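Local structure of succinylglutamate desuccinylase (Chromobacterium violaceum, 1YW4) at residues 82-86 against 135-139; 258-264 against 322-328. The protein probably hydrolyses N-succinyl-L-glutamate to succinate and L-glutamate in a zinc-dependent reaction, the last step of arginine degradation by the AST pathway. The contacts are given in a common frame with arbitrary orientation. Numbering follows the deposited sequence.

Contact 1 of 2, residues 82-86 against 135-139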
loop_
_atom_site.group_PDB
_atom_site.type_symbol
_atom_site.label_atom_id
_atom_site.label_comp_id
_atom_site.label_asym_id
_atom_site.label_seq_id
_atom_site.Cartn_x
_atom_site.Cartn_y
_atom_site.Cartn_z
ATOM N N CYS A 82 19.646 -20.454 -24.927
ATOM C CA CYS A 82 18.275 -20.465 -24.436
ATOM C C CYS A 82 17.341 -20.672 -25.616
ATOM O O CYS A 82 17.735 -20.509 -26.769
ATOM C CB CYS A 82 17.888 -19.127 -23.799
ATOM S SG CYS A 82 18.999 -18.413 -22.592
ATOM N N ARG A 83 16.101 -21.041 -25.319
ATOM C CA ARG A 83 15.093 -21.177 -26.358
ATOM C C ARG A 83 14.655 -19.726 -26.527
ATOM O O ARG A 83 14.138 -19.129 -25.590
ATOM C CB ARG A 83 13.911 -22.006 -25.872
ATOM C CG ARG A 83 14.215 -23.479 -25.672
ATOM C CD ARG A 83 12.968 -24.227 -25.249
ATOM N NE ARG A 83 11.983 -24.349 -26.325
ATOM C CZ ARG A 83 10.719 -23.942 -26.229
ATOM N NH1 ARG A 83 9.894 -24.111 -27.243
ATOM N NH2 ARG A 83 10.283 -23.352 -25.125
ATOM N N LEU A 84 14.865 -19.168 -27.715
ATOM C CA LEU A 84 14.523 -17.779 -27.980
ATOM C C LEU A 84 13.480 -17.566 -29.071
ATOM O O LEU A 84 13.613 -18.070 -30.186
ATOM C CB LEU A 84 15.795 -17.010 -28.359
ATOM C CG LEU A 84 15.671 -15.587 -28.919
ATOM C CD1 LEU A 84 15.046 -14.690 -27.867
ATOM C CD2 LEU A 84 17.036 -15.044 -29.331
ATOM N N LEU A 85 12.444 -16.808 -28.745
ATOM C CA LEU A 85 11.429 -16.463 -29.728
ATOM C C LEU A 85 11.392 -14.936 -29.828
ATOM O O LEU A 85 11.140 -14.255 -28.843
ATOM C CB LEU A 85 10.059 -16.977 -29.303
ATOM C CG LEU A 85 8.891 -16.558 -30.207
ATOM C CD1 LEU A 85 9.157 -16.938 -31.664
ATOM C CD2 LEU A 85 7.622 -17.241 -29.713
ATOM N N VAL A 86 11.674 -14.407 -31.015
ATOM C CA VAL A 86 11.637 -12.969 -31.241
ATOM C C VAL A 86 10.392 -12.633 -32.054
ATOM O O VAL A 86 10.087 -13.297 -33.054
ATOM C CB VAL A 86 12.869 -12.466 -32.026
ATOM C CG1 VAL A 86 12.706 -10.988 -32.357
ATOM C CG2 VAL A 86 14.143 -12.667 -31.194
ATOM N N PHE A 135 4.906 -21.735 -27.639
ATOM C CA PHE A 135 6.318 -21.610 -27.319
ATOM C C PHE A 135 6.588 -21.934 -25.856
ATOM O O PHE A 135 7.493 -22.705 -25.533
ATOM C CB PHE A 135 6.802 -20.186 -27.589
ATOM C CG PHE A 135 8.237 -19.952 -27.212
ATOM C CD1 PHE A 135 9.262 -20.547 -27.939
ATOM C CD2 PHE A 135 8.567 -19.096 -26.164
ATOM C CE1 PHE A 135 10.595 -20.288 -27.635
ATOM C CE2 PHE A 135 9.896 -18.828 -25.848
ATOM C CZ PHE A 135 10.914 -19.427 -26.590
ATOM N N PHE A 136 5.814 -21.332 -24.966
ATOM C CA PHE A 136 6.036 -21.569 -23.556
ATOM C C PHE A 136 5.569 -22.932 -23.074
ATOM O O PHE A 136 6.066 -23.442 -22.071
ATOM C CB PHE A 136 5.397 -20.466 -22.719
ATOM C CG PHE A 136 6.192 -19.189 -22.695
ATOM C CD1 PHE A 136 7.533 -19.191 -22.314
ATOM C CD2 PHE A 136 5.590 -17.980 -23.023
ATOM C CE1 PHE A 136 8.261 -18.008 -22.256
ATOM C CE2 PHE A 136 6.308 -16.796 -22.966
ATOM C CZ PHE A 136 7.645 -16.806 -22.584
ATOM N N ALA A 137 4.622 -23.526 -23.787
ATOM C CA ALA A 137 4.119 -24.836 -23.401
ATOM C C ALA A 137 5.252 -25.864 -23.483
ATOM O O ALA A 137 5.257 -26.854 -22.750
ATOM C CB ALA A 137 2.962 -25.237 -24.315
ATOM N N GLY A 138 6.209 -25.613 -24.373
ATOM C CA GLY A 138 7.333 -26.519 -24.543
ATOM C C GLY A 138 8.486 -26.231 -23.605
ATOM O O GLY A 138 9.483 -26.953 -23.585
ATOM N N ALA A 139 8.351 -25.176 -22.813
ATOM C CA ALA A 139 9.400 -24.791 -21.877
ATOM C C ALA A 139 9.500 -25.741 -20.684
ATOM O O ALA A 139 8.490 -26.133 -20.103
ATOM C CB ALA A 139 9.155 -23.370 -21.388
#
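Residues 83-86 run as an extended strand, whereas 135-139 takes in the C-terminal end of helix 120-137 and the residues that follow. This is helix-on-sheet packing in the α/β catalytic domain, which belongs to the zinc exopeptidase clan. The CA atoms of L85 and F135 are 7.6 Å apart and those of R83 and A139 8.1 Å, so side chains fill the gap. R83 and L85, two residues apart on the strand, both direct their CA-CB bonds toward the helix end, and the F135 ring lies between them. Over one ring face, L85 CB lies 3.7 Å from the F135 ring centroid and 8° off the normal, a CH-pi contact. Over the opposite face the R83 guanidinium stacks with planes at 23°; R83 CZ is 4.5 Å from the F135 centroid and 33° off the normal, an off-centre cation-pi contact. The other guanidinium face is covered by G138. R83 also bonds to S48 OG on strand 48-53 and to G41 O. At the helix end, F135 O takes a weak bond from G138 N (3.4 Å) and two from the R83 guanidinium, NH2 at 2.9 Å and NH1 at 3.3 Å.

Contact 2 of 2, residues 258-264 against 322-328; sequences FRAKYDL and GIVVEPA
Two adjacent strands of the AstE/AspA barrel-sandwich hybrid domain, 258-264 and 322-328, pair in antiparallel fashion, with a classic beta bulge at K261-Y262 opposite V324. The segment axes approach to 4.3 Å, N-to-C directions 136° apart. F258-P327 (CA-CA 4.5 Å) and A260-V325 (4.3 Å) are non-hydrogen-bonded pairs. Between them R259 and E326 form a hydrogen-bonded pair, R259 N to E326 O at 3.0 Å and E326 N to R259 O at 2.9 Å. The helix-like psi of K261 (phi/psi -101/-49) then inserts an extra residue, so V324 O takes both K261 N (2.7 Å) and, weakly, Y262 N (3.4 Å); such bulges accentuate strand twist. V324 N returns to Y262 O at 3.0 Å. D263 and I323 form a non-hydrogen-bonded pair (CA-CA 4.5 Å), side chains on the face opposite Y262 and V324. L264 N reaches G322 O at 2.9 Å. R259, Y262, V324 and E326 share one face. There R259 and E326, both chi1 p and otherwise extended, form a salt bridge, R259 NE to E326 OE1 at 2.8 Å. R259 NH2 also bridges to E326 of the second subunit, placing R259 at the dimer interface. A water joins E326 OE2 (2.8 Å) to K261 NZ (3.2 Å, weak). Y262 (chi1 p) lays its ring over V324, CB 3.9 Å from the Y262 centroid. Strand 187-190 flanks 257-265, bonded to F258; strand 307-309 flanks 320-328, bonded to I323 and V325.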
loop_
_atom_site.group_PDB
_atom_site.type_symbol
_atom_site.label_atom_id
_atom_site.label_comp_id
_atom_site.label_asym_id
_atom_site.label_seq_id
_atom_site.Cartn_x
_atom_site.Cartn_y
_atom_site.Cartn_z
ATOM N N PHE A 258 5.357 0.907 -7.317
ATOM C CA PHE A 258 4.125 1.678 -7.252
ATOM C C PHE A 258 2.916 0.868 -7.710
ATOM O O PHE A 258 3.050 -0.145 -8.391
ATOM C CB PHE A 258 4.231 2.938 -8.125
ATOM C CG PHE A 258 5.373 3.854 -7.753
ATOM C CD1 PHE A 258 6.657 3.639 -8.253
ATOM C CD2 PHE A 258 5.163 4.927 -6.893
ATOM C CE1 PHE A 258 7.723 4.485 -7.902
ATOM C CE2 PHE A 258 6.217 5.781 -6.533
ATOM C CZ PHE A 258 7.497 5.556 -7.040
ATOM N N ARG A 259 1.733 1.323 -7.323
ATOM C CA ARG A 259 0.495 0.686 -7.727
ATOM C C ARG A 259 -0.510 1.809 -7.924
ATOM O O ARG A 259 -0.361 2.902 -7.362
ATOM C CB ARG A 259 -0.001 -0.289 -6.652
ATOM C CG ARG A 259 -0.478 0.387 -5.379
ATOM C CD ARG A 259 -0.931 -0.622 -4.342
ATOM N NE ARG A 259 -1.541 0.037 -3.190
ATOM C CZ ARG A 259 -1.873 -0.584 -2.062
ATOM N NH1 ARG A 259 -1.650 -1.885 -1.930
ATOM N NH2 ARG A 259 -2.430 0.097 -1.067
ATOM N N ALA A 260 -1.525 1.551 -8.734
ATOM C CA ALA A 260 -2.551 2.552 -8.979
ATOM C C ALA A 260 -3.315 2.794 -7.684
ATOM O O ALA A 260 -3.609 1.856 -6.944
ATOM C CB ALA A 260 -3.500 2.068 -10.062
ATOM N N LYS A 261 -3.623 4.054 -7.405
ATOM C CA LYS A 261 -4.377 4.406 -6.210
ATOM C C LYS A 261 -5.822 4.643 -6.643
ATOM O O LYS A 261 -6.753 4.110 -6.046
ATOM C CB LYS A 261 -3.801 5.669 -5.566
ATOM C CG LYS A 261 -4.475 6.084 -4.265
ATOM C CD LYS A 261 -3.824 7.330 -3.681
ATOM C CE LYS A 261 -4.572 7.832 -2.448
ATOM N NZ LYS A 261 -3.980 9.095 -1.903
ATOM N N TYR A 262 -5.990 5.444 -7.693
ATOM C CA TYR A 262 -7.307 5.757 -8.245
ATOM C C TYR A 262 -7.151 6.449 -9.601
ATOM O O TYR A 262 -6.113 7.051 -9.882
ATOM C CB TYR A 262 -8.104 6.666 -7.300
ATOM C CG TYR A 262 -7.499 8.039 -7.078
ATOM C CD1 TYR A 262 -6.533 8.245 -6.092
ATOM C CD2 TYR A 262 -7.898 9.134 -7.853
ATOM C CE1 TYR A 262 -5.977 9.506 -5.876
ATOM C CE2 TYR A 262 -7.347 10.401 -7.649
ATOM C CZ TYR A 262 -6.387 10.578 -6.655
ATOM O OH TYR A 262 -5.838 11.822 -6.434
ATOM N N ASP A 263 -8.182 6.363 -10.438
ATOM C CA ASP A 263 -8.136 6.991 -11.753
ATOM C C ASP A 263 -8.805 8.357 -11.731
ATOM O O ASP A 263 -9.732 8.600 -10.954
ATOM C CB ASP A 263 -8.830 6.121 -12.803
ATOM C CG ASP A 263 -8.265 4.721 -12.870
ATOM O OD1 ASP A 263 -7.031 4.567 -12.775
ATOM O OD2 ASP A 263 -9.058 3.773 -13.032
ATOM N N LEU A 264 -8.325 9.252 -12.588
ATOM C CA LEU A 264 -8.882 10.595 -12.688
ATOM C C LEU A 264 -10.027 10.568 -13.688
ATOM O O LEU A 264 -9.831 10.854 -14.867
ATOM C CB LEU A 264 -7.811 11.577 -13.167
ATOM C CG LEU A 264 -6.644 11.831 -12.215
ATOM C CD1 LEU A 264 -5.570 12.634 -12.923
ATOM C CD2 LEU A 264 -7.153 12.569 -10.979
ATOM N N GLY A 322 -6.055 9.856 -16.757
ATOM C CA GLY A 322 -4.805 9.737 -16.036
ATOM C C GLY A 322 -4.961 8.867 -14.808
ATOM O O GLY A 322 -6.078 8.603 -14.360
ATOM N N ILE A 323 -3.839 8.414 -14.262
ATOM C CA ILE A 323 -3.866 7.573 -13.079
ATOM C C ILE A 323 -2.913 8.065 -11.993
ATOM O O ILE A 323 -1.756 8.399 -12.260
ATOM C CB ILE A 323 -3.514 6.108 -13.418
ATOM C CG1 ILE A 323 -2.130 6.032 -14.059
ATOM C CG2 ILE A 323 -4.561 5.523 -14.356
ATOM C CD1 ILE A 323 -1.674 4.612 -14.360
ATOM N N VAL A 324 -3.422 8.123 -10.768
ATOM C CA VAL A 324 -2.629 8.544 -9.628
ATOM C C VAL A 324 -2.092 7.282 -8.965
ATOM O O VAL A 324 -2.859 6.411 -8.542
ATOM C CB VAL A 324 -3.480 9.350 -8.621
ATOM C CG1 VAL A 324 -2.657 9.675 -7.381
ATOM C CG2 VAL A 324 -3.971 10.638 -9.277
ATOM N N VAL A 325 -0.770 7.171 -8.904
ATOM C CA VAL A 325 -0.138 6.011 -8.292
ATOM C C VAL A 325 0.435 6.380 -6.929
ATOM O O VAL A 325 0.659 7.555 -6.637
ATOM C CB VAL A 325 1.014 5.459 -9.171
ATOM C CG1 VAL A 325 0.475 4.992 -10.514
ATOM C CG2 VAL A 325 2.079 6.534 -9.369
ATOM N N GLU A 326 0.662 5.358 -6.107
ATOM C CA GLU A 326 1.222 5.510 -4.765
ATOM C C GLU A 326 2.278 4.434 -4.539
ATOM O O GLU A 326 2.264 3.388 -5.186
ATOM C CB GLU A 326 0.122 5.351 -3.714
ATOM C CG GLU A 326 -0.566 3.996 -3.778
ATOM C CD GLU A 326 -1.610 3.810 -2.699
ATOM O OE1 GLU A 326 -2.203 2.718 -2.651
ATOM O OE2 GLU A 326 -1.835 4.749 -1.908
ATOM N N PRO A 327 3.207 4.675 -3.605
ATOM C CA PRO A 327 4.272 3.716 -3.296
ATOM C C PRO A 327 3.703 2.335 -2.969
ATOM O O PRO A 327 2.638 2.220 -2.362
ATOM C CB PRO A 327 4.966 4.351 -2.089
ATOM C CG PRO A 327 4.788 5.829 -2.335
ATOM C CD PRO A 327 3.345 5.899 -2.794
ATOM N N ALA A 328 4.410 1.294 -3.388
ATOM C CA ALA A 328 3.979 -0.073 -3.134
ATOM C C ALA A 328 5.100 -0.813 -2.424
ATOM O O ALA A 328 6.260 -0.733 -2.824
ATOM C CB ALA A 328 3.628 -0.778 -4.444
HETATM O O HOH W 1 -1.413 7.331 -0.994
#

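In the fold
Contacts 1 and 2 reach the same mixed sheet but lie on opposite sides of the chain's centre: their centres are 34 Å apart and their nearest atoms about 22 Å, so they do not touch. Contact 1 lies in the catalytic domain, contact 2 in the barrel-sandwich hybrid domain. Contact 1 is away from the zinc site, although strand 83-88 adjoins strand 48-53, which precedes the ligands H56 and E59; H149, the third, lies on strand 143-151. Contact 2 lies at moderate distance from the site: the I323 side chain is about 11 Å from that of E214, the predicted active-site residue, and about 14 Å from the zinc ion.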